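Local coordinates for berberine bridge enzyme-like 28 (Arabidopsis thaliana, PDB 5D79), which is a covalent-FAD oxidoreductase of the berberine bridge enzyme-like family, involved in adaptation to salt stress, at residues 385-390 / 451-456. Residues are numbered along the deposited sequence; the frame is centred on the assembly and turned at random.
Sequences WRRLEA and VDSVYE
Arg387 hydrogen-bonds Ser453 and packs against Val454 between two helices, 378-388 and 441-458, that pack side by side on the seven-stranded antiparallel sheet of this FAD-linked oxidoreductase. The closest CA atoms, of Arg387 and Val454, are 7.4 Å apart, and within 385-390 and 451-456 the arginine side chain carries the contact. Its CG lies anti to the carbonyl carbon (chi1 -78°) and the chain then runs extended from CG to NE, which carries the guanidinium across to the other helix. There NH2 donates to Ser453 OG over 2.8 Å, with an N-H...O angle of 161°. The hydroxyl oxygen lies close to the guanidinium plane, only 9° out of it, and the group therefore meets the serine by its edge, with Ser453 CB also in plane 3.4 Å from NH2. With OG anti to the backbone N, Ser453 turns its hydroxyl toward NH2 of Arg387. On the inner side Val454 CG2 meets CD of Arg387 at 4.2 Å, while Val454 itself rests on Tyr429 of strand 425-434. The main charged partner of Arg387 is Glu383, one turn back on the arginine's own helix, whose OE2 takes a salt bridge from NE and probably helps fix the rotation of the group. A leucine in place of Arg387 would probably leave Glu383 without this charged mate and Ser453 OG without its donor. Beside this contact, Trp450 NE1 reaches over from helix 441-458 to hydrogen-bond the backbone O of Arg387.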
ATOM      1  N   TRP A 385      10.361  15.152  16.280  1.00 22.22           N
ATOM      2  CA  TRP A 385      11.663  14.581  16.632  1.00 20.38           C
ATOM      3  C   TRP A 385      11.672  14.167  18.107  1.00 21.37           C
ATOM      4  O   TRP A 385      12.104  13.064  18.463  1.00 20.01           O
ATOM      5  CB  TRP A 385      12.793  15.586  16.354  1.00 18.69           C
ATOM      6  CG  TRP A 385      14.168  15.075  16.683  1.00 19.01           C
ATOM      7  CD1 TRP A 385      14.672  14.790  17.924  1.00 18.50           C
ATOM      8  CD2 TRP A 385      15.221  14.809  15.757  1.00 20.16           C
ATOM      9  NE1 TRP A 385      15.971  14.352  17.820  1.00 17.66           N
ATOM     10  CE2 TRP A 385      16.331  14.355  16.500  1.00 19.55           C
ATOM     11  CE3 TRP A 385      15.335  14.909  14.368  1.00 19.89           C
ATOM     12  CZ2 TRP A 385      17.535  14.008  15.902  1.00 24.60           C
ATOM     13  CZ3 TRP A 385      16.531  14.572  13.779  1.00 21.29           C
ATOM     14  CH2 TRP A 385      17.614  14.126  14.542  1.00 24.96           C
ATOM     15  N   ARG A 386      11.192  15.068  18.960  1.00 22.47           N
ATOM     16  CA  ARG A 386      11.134  14.817  20.391  1.00 21.16           C
ATOM     17  C   ARG A 386      10.309  13.570  20.715  1.00 21.94           C
ATOM     18  O   ARG A 386      10.681  12.782  21.571  1.00 22.82           O
ATOM     19  CB  ARG A 386      10.556  16.027  21.124  1.00 18.47           C
ATOM     20  CG  ARG A 386      10.518  15.856  22.623  1.00 20.27           C
ATOM     21  CD  ARG A 386       9.673  16.921  23.276  1.00 24.44           C
ATOM     22  NE  ARG A 386       8.248  16.664  23.105  1.00 28.59           N
ATOM     23  CZ  ARG A 386       7.573  15.740  23.783  1.00 29.19           C
ATOM     24  NH1 ARG A 386       8.195  14.973  24.665  1.00 29.86           N
ATOM     25  NH2 ARG A 386       6.277  15.574  23.570  1.00 29.61           N
ATOM     26  N   ARG A 387       9.193  13.382  20.028  1.00 21.11           N
ATOM     27  CA  ARG A 387       8.318  12.272  20.364  1.00 24.21           C
ATOM     28  C   ARG A 387       8.944  10.910  20.011  1.00 21.40           C
ATOM     29  O   ARG A 387       8.606   9.892  20.603  1.00 18.64           O
ATOM     30  CB  ARG A 387       6.954  12.464  19.688  1.00 25.00           C
ATOM     31  CG  ARG A 387       6.050  13.484  20.420  1.00 26.36           C
ATOM     32  CD  ARG A 387       5.009  14.079  19.489  1.00 27.70           C
ATOM     33  NE  ARG A 387       4.132  15.053  20.138  1.00 23.26           N
ATOM     34  CZ  ARG A 387       2.934  14.754  20.617  1.00 24.36           C
ATOM     35  NH1 ARG A 387       2.189  15.685  21.191  1.00 26.58           N
ATOM     36  NH2 ARG A 387       2.484  13.513  20.527  1.00 25.33           N
ATOM     37  N   LEU A 388       9.886  10.898  19.075  1.00 18.64           N
ATOM     38  CA  LEU A 388      10.560   9.657  18.710  1.00 18.05           C
ATOM     39  C   LEU A 388      11.574   9.208  19.766  1.00 18.08           C
ATOM     40  O   LEU A 388      12.009   8.056  19.774  1.00 18.38           O
ATOM     41  CB  LEU A 388      11.243   9.808  17.350  1.00 19.14           C
ATOM     42  CG  LEU A 388      10.330   9.636  16.135  1.00 21.45           C
ATOM     43  CD1 LEU A 388      10.928  10.323  14.939  1.00 19.83           C
ATOM     44  CD2 LEU A 388      10.115   8.167  15.837  1.00 20.41           C
ATOM     45  N   GLU A 389      11.942  10.113  20.666  1.00 18.98           N
ATOM     46  CA  GLU A 389      12.797   9.756  21.789  1.00 20.48           C
ATOM     47  C   GLU A 389      12.045   8.925  22.837  1.00 22.29           C
ATOM     48  O   GLU A 389      12.654   8.402  23.774  1.00 21.65           O
ATOM     49  CB  GLU A 389      13.374  11.013  22.435  1.00 23.07           C
ATOM     50  CG  GLU A 389      13.932  12.013  21.438  1.00 28.94           C
ATOM     51  CD  GLU A 389      14.514  13.252  22.108  1.00 36.97           C
ATOM     52  OE1 GLU A 389      14.255  13.462  23.314  1.00 41.19           O
ATOM     53  OE2 GLU A 389      15.234  14.017  21.431  1.00 38.85           O
ATOM     54  N   ALA A 390      10.725   8.819  22.680  1.00 24.26           N
ATOM     55  CA  ALA A 390       9.874   8.048  23.593  1.00 23.20           C
ATOM     56  C   ALA A 390      10.271   6.577  23.600  1.00 26.31           C
ATOM     57  O   ALA A 390      10.656   6.040  22.565  1.00 25.65           O
ATOM     58  CB  ALA A 390       8.406   8.197  23.209  1.00 23.01           C
ATOM     59  N   VAL A 451       1.080   6.648  18.372  1.00 16.19           N
ATOM     60  CA  VAL A 451       0.763   6.980  16.988  1.00 17.33           C
ATOM     61  C   VAL A 451      -0.415   7.963  16.924  1.00 17.68           C
ATOM     62  O   VAL A 451      -0.428   8.888  16.105  1.00 18.74           O
ATOM     63  CB  VAL A 451       0.445   5.700  16.166  1.00 15.40           C
ATOM     64  CG1 VAL A 451       0.027   6.048  14.749  1.00 18.50           C
ATOM     65  CG2 VAL A 451       1.645   4.779  16.132  1.00 14.81           C
ATOM     66  N   ASP A 452      -1.396   7.779  17.802  1.00 18.83           N
ATOM     67  CA  ASP A 452      -2.553   8.678  17.852  1.00 22.73           C
ATOM     68  C   ASP A 452      -2.142  10.100  18.270  1.00 20.69           C
ATOM     69  O   ASP A 452      -2.671  11.092  17.759  1.00 19.01           O
ATOM     70  CB  ASP A 452      -3.624   8.121  18.816  1.00 26.68           C
ATOM     71  CG  ASP A 452      -4.951   8.890  18.748  1.00 36.12           C
ATOM     72  OD1 ASP A 452      -5.752   8.629  17.819  1.00 40.22           O
ATOM     73  OD2 ASP A 452      -5.200   9.747  19.631  1.00 35.98           O
ATOM     74  N   SER A 453      -1.176  10.183  19.183  1.00 21.62           N
ATOM     75  CA  SER A 453      -0.805  11.449  19.808  1.00 21.06           C
ATOM     76  C   SER A 453      -0.018  12.367  18.871  1.00 19.20           C
ATOM     77  O   SER A 453      -0.244  13.580  18.854  1.00 22.35           O
ATOM     78  CB  SER A 453      -0.001  11.188  21.085  1.00 21.09           C
ATOM     79  OG  SER A 453       0.245  12.390  21.789  1.00 24.60           O
ATOM     80  N   VAL A 454       0.895  11.795  18.091  1.00 18.35           N
ATOM     81  CA  VAL A 454       1.685  12.584  17.147  1.00 17.46           C
ATOM     82  C   VAL A 454       0.783  13.060  16.004  1.00 16.66           C
ATOM     83  O   VAL A 454       0.919  14.181  15.520  1.00 19.49           O
ATOM     84  CB  VAL A 454       2.933  11.784  16.593  1.00 17.67           C
ATOM     85  CG1 VAL A 454       2.532  10.515  15.854  1.00 14.36           C
ATOM     86  CG2 VAL A 454       3.798  12.662  15.699  1.00 14.34           C
ATOM     87  N   TYR A 455      -0.156  12.211  15.604  1.00 16.07           N
ATOM     88  CA  TYR A 455      -1.122  12.546  14.565  1.00 17.31           C
ATOM     89  C   TYR A 455      -1.994  13.716  15.000  1.00 19.93           C
ATOM     90  O   TYR A 455      -2.189  14.684  14.248  1.00 16.41           O
ATOM     91  CB  TYR A 455      -1.977  11.324  14.252  1.00 17.94           C
ATOM     92  CG  TYR A 455      -3.078  11.499  13.217  1.00 17.18           C
ATOM     93  CD1 TYR A 455      -4.362  11.905  13.589  1.00 17.26           C
ATOM     94  CD2 TYR A 455      -2.856  11.186  11.880  1.00 17.51           C
ATOM     95  CE1 TYR A 455      -5.379  12.028  12.651  1.00 16.03           C
ATOM     96  CE2 TYR A 455      -3.874  11.304  10.937  1.00 18.14           C
ATOM     97  CZ  TYR A 455      -5.128  11.721  11.331  1.00 15.63           C
ATOM     98  OH  TYR A 455      -6.123  11.832  10.398  1.00 14.70           O
ATOM     99  N   GLU A 456      -2.518  13.626  16.219  1.00 22.03           N
ATOM    100  CA  GLU A 456      -3.288  14.730  16.780  1.00 23.80           C
ATOM    101  C   GLU A 456      -2.434  16.007  16.808  1.00 21.73           C
ATOM    102  O   GLU A 456      -2.917  17.089  16.470  1.00 19.12           O
ATOM    103  CB  GLU A 456      -3.802  14.392  18.185  1.00 22.70           C
ATOM    104  CG  GLU A 456      -4.860  13.299  18.223  1.00 24.17           C
ATOM    105  CD  GLU A 456      -6.036  13.578  17.312  1.00 26.62           C
ATOM    106  OE1 GLU A 456      -6.644  14.656  17.446  1.00 29.45           O
ATOM    107  OE2 GLU A 456      -6.351  12.724  16.455  1.00 28.27           O
TER